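Local coordinates for protein tyrosine phosphatase PRL-1 (Leishmania major, PDB 3S4O) that removes phosphate from phosphotyrosine in proteins and may act as a virulence factor that supports survival of the parasite inside host macrophages, at residues 46-51 and 109-114; 88-93 and 124-129. One frame throughout, in Å; residues are numbered along the deposited sequence.

Contact 1 (46-51 and 109-114); sequences RGVRHL and PPTIGV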
loop_
_atom_site.group_PDB
_atom_site.type_symbol
_atom_site.label_atom_id
_atom_site.label_comp_id
_atom_site.label_asym_id
_atom_site.label_seq_id
_atom_site.Cartn_x
_atom_site.Cartn_y
_atom_site.Cartn_z
ATOM N N ARG A 46 13.372 5.839 3.332
ATOM C CA ARG A 46 12.902 5.078 2.163
ATOM C C ARG A 46 11.981 5.932 1.290
ATOM O O ARG A 46 11.264 5.414 0.427
ATOM C CB ARG A 46 12.186 3.807 2.619
ATOM C CG ARG A 46 13.136 2.748 3.083
ATOM C CD ARG A 46 12.406 1.655 3.817
ATOM N NE ARG A 46 13.329 0.662 4.356
ATOM C CZ ARG A 46 14.137 0.869 5.394
ATOM N NH1 ARG A 46 14.136 2.035 6.045
ATOM N NH2 ARG A 46 14.955 -0.101 5.787
ATOM N N GLY A 47 11.989 7.238 1.542
ATOM C CA GLY A 47 11.269 8.187 0.730
ATOM C C GLY A 47 9.762 8.106 0.778
ATOM O O GLY A 47 9.092 8.567 -0.147
ATOM N N VAL A 48 9.214 7.575 1.870
ATOM C CA VAL A 48 7.776 7.382 1.953
ATOM C C VAL A 48 7.018 8.704 1.908
ATOM O O VAL A 48 7.275 9.613 2.683
ATOM C CB VAL A 48 7.347 6.573 3.197
ATOM C CG1 VAL A 48 5.824 6.565 3.306
ATOM C CG2 VAL A 48 7.901 5.136 3.102
ATOM N N ARG A 49 6.053 8.764 1.003
ATOM C CA ARG A 49 5.231 9.947 0.782
ATOM C C ARG A 49 3.903 9.816 1.542
ATOM O O ARG A 49 3.412 10.769 2.148
ATOM C CB ARG A 49 4.995 10.106 -0.738
ATOM C CG ARG A 49 4.143 11.302 -1.168
ATOM C CD ARG A 49 4.851 12.645 -0.969
ATOM N NE ARG A 49 4.718 13.146 0.400
ATOM C CZ ARG A 49 3.644 13.773 0.891
ATOM N NH1 ARG A 49 2.578 14.023 0.130
ATOM N NH2 ARG A 49 3.642 14.172 2.160
ATOM N N HIS A 50 3.334 8.620 1.475
ATOM C CA HIS A 50 2.013 8.324 2.029
ATOM C C HIS A 50 2.090 7.081 2.918
ATOM O O HIS A 50 2.712 6.095 2.552
ATOM C CB HIS A 50 1.010 8.057 0.901
ATOM C CG HIS A 50 0.687 9.263 0.077
ATOM N ND1 HIS A 50 -0.096 10.296 0.550
ATOM C CD2 HIS A 50 1.041 9.603 -1.186
ATOM C CE1 HIS A 50 -0.196 11.232 -0.379
ATOM N NE2 HIS A 50 0.482 10.835 -1.445
ATOM N N LEU A 51 1.468 7.157 4.081
ATOM C CA LEU A 51 1.346 6.014 4.978
ATOM C C LEU A 51 -0.120 5.727 5.201
ATOM O O LEU A 51 -0.864 6.594 5.658
ATOM C CB LEU A 51 2.038 6.258 6.315
ATOM C CG LEU A 51 2.127 5.053 7.273
ATOM C CD1 LEU A 51 2.863 3.865 6.691
ATOM C CD2 LEU A 51 2.776 5.476 8.589
ATOM N N PRO A 109 8.945 8.115 -8.965
ATOM C CA PRO A 109 7.873 7.258 -8.451
ATOM C C PRO A 109 7.769 7.299 -6.926
ATOM O O PRO A 109 8.745 7.051 -6.233
ATOM C CB PRO A 109 8.269 5.863 -8.944
ATOM C CG PRO A 109 9.077 6.124 -10.192
ATOM C CD PRO A 109 9.816 7.396 -9.924
ATOM N N PRO A 110 6.604 7.657 -6.407
ATOM C CA PRO A 110 6.392 7.662 -4.968
ATOM C C PRO A 110 6.434 6.286 -4.326
ATOM O O PRO A 110 6.014 5.293 -4.928
ATOM C CB PRO A 110 4.981 8.223 -4.806
ATOM C CG PRO A 110 4.349 8.114 -6.104
ATOM C CD PRO A 110 5.350 7.808 -7.154
ATOM N N THR A 111 6.961 6.259 -3.107
ATOM C CA THR A 111 6.853 5.120 -2.233
ATOM C C THR A 111 5.647 5.356 -1.335
ATOM O O THR A 111 5.464 6.441 -0.767
ATOM C CB THR A 111 8.141 4.885 -1.418
ATOM O OG1 THR A 111 9.232 4.660 -2.316
ATOM C CG2 THR A 111 8.001 3.663 -0.513
ATOM N N ILE A 112 4.799 4.340 -1.259
ATOM C CA ILE A 112 3.579 4.409 -0.486
ATOM C C ILE A 112 3.582 3.245 0.468
ATOM O O ILE A 112 3.689 2.098 0.052
ATOM C CB ILE A 112 2.335 4.385 -1.397
ATOM C CG1 ILE A 112 2.288 5.681 -2.230
ATOM C CG2 ILE A 112 1.036 4.188 -0.578
ATOM C CD1 ILE A 112 1.670 5.495 -3.573
ATOM N N GLY A 113 3.504 3.548 1.756
ATOM C CA GLY A 113 3.528 2.528 2.796
ATOM C C GLY A 113 2.141 2.122 3.239
ATOM O O GLY A 113 1.218 2.931 3.242
ATOM N N VAL A 114 2.005 0.851 3.602
ATOM C CA VAL A 114 0.756 0.298 4.094
ATOM C C VAL A 114 1.017 -0.687 5.232
ATOM O O VAL A 114 1.785 -1.622 5.085
ATOM C CB VAL A 114 -0.055 -0.423 2.986
ATOM C CG1 VAL A 114 -1.464 -0.711 3.473
ATOM C CG2 VAL A 114 -0.115 0.402 1.712
#
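Thr111 lies across Val48 at about a right angle, its methyl CG2 3.9 Å from Val48 CG2. With chi1 at -60° the hydroxyl stands beside the backbone N and anti to the carbonyl carbon, and from there OG1 makes a weak, 3.5 Å hydrogen bond to Arg46 O. That carbonyl belongs to the turn ending helix 36-44, where Gly47, with positive phi, is the C' residue of a Schellman motif. Beyond this turn the two segments run as parallel strands. Arg49 N donates to Thr111 O at 3.0 Å, almost straight at 176°. Gly113 N then donates to His50 O at 2.8 Å, and the same oxygen also receives a CA-H...O contact from Ile112.

The side chains of His50 and Ile112 share one face of the sheet. His50 CB is 4.1 Å from Ile112 CG1, and CG1 sits at the edge of the imidazole, near its plane. Both ring nitrogens are satisfied, ND1 by His72 and NE2 by Glu97, which would fix the ring's rotation. On the other face Leu51 reaches over Gly113, with CD1 3.9 Å from Gly113 O; the leucine methyl occupies the side of the glycine backbone where a CB would stand.

These are two inner strands of the sheet: 111-115 is flanked on its other edge by strand 21-28, and 48-53 by strand 70-73. Helix 84-103 packs on the His50 and Ile112 face through Leu93 and Leu94, while Leu43 of helix 36-44 touches Val48 and Leu51 on the other.

Contact 2 (88-93 and 124-129); sequences DSWLKL and PILVAL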
loop_
_atom_site.group_PDB
_atom_site.type_symbol
_atom_site.label_atom_id
_atom_site.label_comp_id
_atom_site.label_asym_id
_atom_site.label_seq_id
_atom_site.Cartn_x
_atom_site.Cartn_y
_atom_site.Cartn_z
ATOM N N ASP A 88 -12.388 3.107 -2.866
ATOM C CA ASP A 88 -12.524 4.370 -3.597
ATOM C C ASP A 88 -11.501 5.400 -3.122
ATOM O O ASP A 88 -10.958 6.143 -3.925
ATOM C CB ASP A 88 -13.954 4.911 -3.501
ATOM C CG ASP A 88 -14.945 4.095 -4.340
ATOM O OD1 ASP A 88 -14.500 3.349 -5.253
ATOM O OD2 ASP A 88 -16.174 4.187 -4.087
ATOM N N SER A 89 -11.229 5.419 -1.820
ATOM C CA SER A 89 -10.247 6.357 -1.258
ATOM C C SER A 89 -8.834 6.016 -1.730
ATOM O O SER A 89 -8.030 6.896 -1.974
ATOM C CB SER A 89 -10.306 6.346 0.273
ATOM O OG SER A 89 -11.395 7.126 0.766
ATOM N N TRP A 90 -8.568 4.718 -1.843
ATOM C CA TRP A 90 -7.282 4.171 -2.280
ATOM C C TRP A 90 -7.036 4.514 -3.723
ATOM O O TRP A 90 -5.977 5.040 -4.063
ATOM C CB TRP A 90 -7.286 2.651 -2.079
ATOM C CG TRP A 90 -6.050 1.836 -2.438
ATOM C CD1 TRP A 90 -6.034 0.695 -3.185
ATOM C CD2 TRP A 90 -4.699 2.018 -1.976
ATOM N NE1 TRP A 90 -4.760 0.190 -3.259
ATOM C CE2 TRP A 90 -3.923 0.986 -2.526
ATOM C CE3 TRP A 90 -4.071 2.960 -1.167
ATOM C CZ2 TRP A 90 -2.554 0.868 -2.286
ATOM C CZ3 TRP A 90 -2.699 2.847 -0.944
ATOM C CH2 TRP A 90 -1.965 1.806 -1.494
ATOM N N LEU A 91 -8.028 4.256 -4.569
ATOM C CA LEU A 91 -7.908 4.578 -5.983
ATOM C C LEU A 91 -7.796 6.091 -6.194
ATOM O O LEU A 91 -7.060 6.547 -7.078
ATOM C CB LEU A 91 -9.091 4.026 -6.793
ATOM C CG LEU A 91 -9.326 2.511 -6.848
ATOM C CD1 LEU A 91 -10.705 2.227 -7.509
ATOM C CD2 LEU A 91 -8.227 1.793 -7.583
ATOM N N LYS A 92 -8.511 6.865 -5.379
ATOM C CA LYS A 92 -8.451 8.331 -5.480
ATOM C C LYS A 92 -7.025 8.827 -5.219
ATOM O O LYS A 92 -6.500 9.655 -5.962
ATOM C CB LYS A 92 -9.419 9.018 -4.504
ATOM C CG LYS A 92 -9.338 10.561 -4.525
ATOM C CD LYS A 92 -9.896 11.147 -5.819
ATOM C CE LYS A 92 -9.933 12.662 -5.801
ATOM N NZ LYS A 92 -10.963 13.222 -6.733
ATOM N N LEU A 93 -6.423 8.305 -4.152
ATOM C CA LEU A 93 -5.042 8.624 -3.781
ATOM C C LEU A 93 -4.053 8.233 -4.891
ATOM O O LEU A 93 -3.156 8.985 -5.233
ATOM C CB LEU A 93 -4.662 7.903 -2.479
ATOM C CG LEU A 93 -3.196 7.927 -2.028
ATOM C CD1 LEU A 93 -2.740 9.334 -1.651
ATOM C CD2 LEU A 93 -2.977 6.979 -0.871
ATOM N N PRO A 124 -1.695 -6.325 2.308
ATOM C CA PRO A 124 -1.385 -6.888 0.998
ATOM C C PRO A 124 -2.509 -6.818 -0.014
ATOM O O PRO A 124 -2.237 -6.736 -1.216
ATOM C CB PRO A 124 -1.096 -8.365 1.295
ATOM C CG PRO A 124 -0.698 -8.412 2.667
ATOM C CD PRO A 124 -1.399 -7.290 3.381
ATOM N N ILE A 125 -3.763 -6.887 0.426
ATOM C CA ILE A 125 -4.825 -6.915 -0.562
ATOM C C ILE A 125 -5.008 -5.562 -1.230
ATOM O O ILE A 125 -5.384 -5.519 -2.384
ATOM C CB ILE A 125 -6.151 -7.520 -0.067
ATOM C CG1 ILE A 125 -6.805 -8.225 -1.273
ATOM C CG2 ILE A 125 -7.049 -6.467 0.572
ATOM C CD1 ILE A 125 -8.150 -8.757 -1.035
ATOM N N LEU A 126 -4.692 -4.469 -0.538
ATOM C CA LEU A 126 -4.690 -3.133 -1.160
ATOM C C LEU A 126 -3.616 -3.041 -2.221
ATOM O O LEU A 126 -3.810 -2.445 -3.286
ATOM C CB LEU A 126 -4.442 -2.030 -0.127
ATOM C CG LEU A 126 -5.675 -1.497 0.620
ATOM C CD1 LEU A 126 -5.351 -0.109 1.150
ATOM C CD2 LEU A 126 -6.951 -1.453 -0.236
ATOM N N VAL A 127 -2.461 -3.614 -1.917
ATOM C CA VAL A 127 -1.343 -3.602 -2.857
ATOM C C VAL A 127 -1.690 -4.451 -4.068
ATOM O O VAL A 127 -1.487 -4.031 -5.206
ATOM C CB VAL A 127 -0.051 -4.079 -2.195
ATOM C CG1 VAL A 127 1.037 -4.296 -3.226
ATOM C CG2 VAL A 127 0.380 -3.065 -1.155
ATOM N N ALA A 128 -2.257 -5.625 -3.816
ATOM C CA ALA A 128 -2.687 -6.526 -4.876
ATOM C C ALA A 128 -3.624 -5.789 -5.823
ATOM O O ALA A 128 -3.497 -5.864 -7.037
ATOM C CB ALA A 128 -3.378 -7.739 -4.286
ATOM N N LEU A 129 -4.564 -5.059 -5.248
ATOM C CA LEU A 129 -5.540 -4.328 -6.031
ATOM C C LEU A 129 -4.899 -3.259 -6.905
ATOM O O LEU A 129 -5.345 -3.044 -8.031
ATOM C CB LEU A 129 -6.539 -3.650 -5.114
ATOM C CG LEU A 129 -7.530 -2.747 -5.868
ATOM C CD1 LEU A 129 -8.707 -3.542 -6.397
ATOM C CD2 LEU A 129 -7.968 -1.600 -5.008
#
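Trp90 and Leu126 cross obliquely, the isobutyl group of the leucine lying over one face of the indole. Leu126 CD2 sits 4.0 Å from the centroid of the five-membered ring in a CH-pi contact. Its other methyl, CD1, lies 3.8 Å from Trp90 CD2, above the fusion of the two rings. Leu129 approaches differently: it slides past the tryptophan in the opposite direction and brings CD2 to the ring edge, in plane, 3.5 Å from Trp90 CD1. The same methyl meets Leu91 CD2 at 4.3 Å. Trp90 CG is anti to the backbone N (chi1 -179°), and the bond from CA to CB points toward segment 124-129. The axes of the two short segments approach to 11.2 Å, at an angle of 53°.

One hydrogen bond links the two segments. Trp90 NE1 donates to Leu126 O at 2.8 Å, bent to 135° at the hydrogen, with the donor above the carbonyl plane. Leu126 thus holds the indole twice, by its methyls over the face and by its carbonyl at the N-H. In this otherwise apolar, buried interface the bond satisfies the one polar atom of the indole and should limit its freedom to turn.

In the fold
The centres of contacts 1 and 2 lie about 13 Å apart, and their segments alternate along the chain: strand 48-53, helix 84-103, strand 111-115, helix 122-133. Contact 1 pairs the two strands within the central sheet, and contact 2 joins the two helices. Trp90 bridges them, its CH2 packing 3.9 Å from Ile112 CG2 and 4.0 Å from Val114 CG2, while Leu93 packs on His50. The phosphate-binding loop of the protein tyrosine phosphatase fold, where thiosulfate is bound, runs from the predicted nucleophile Cys116 to Arg122, an inferred substrate-binding residue that begins helix 122-133. The two contacts therefore pack the strand that leads into this loop and the helix that leaves it.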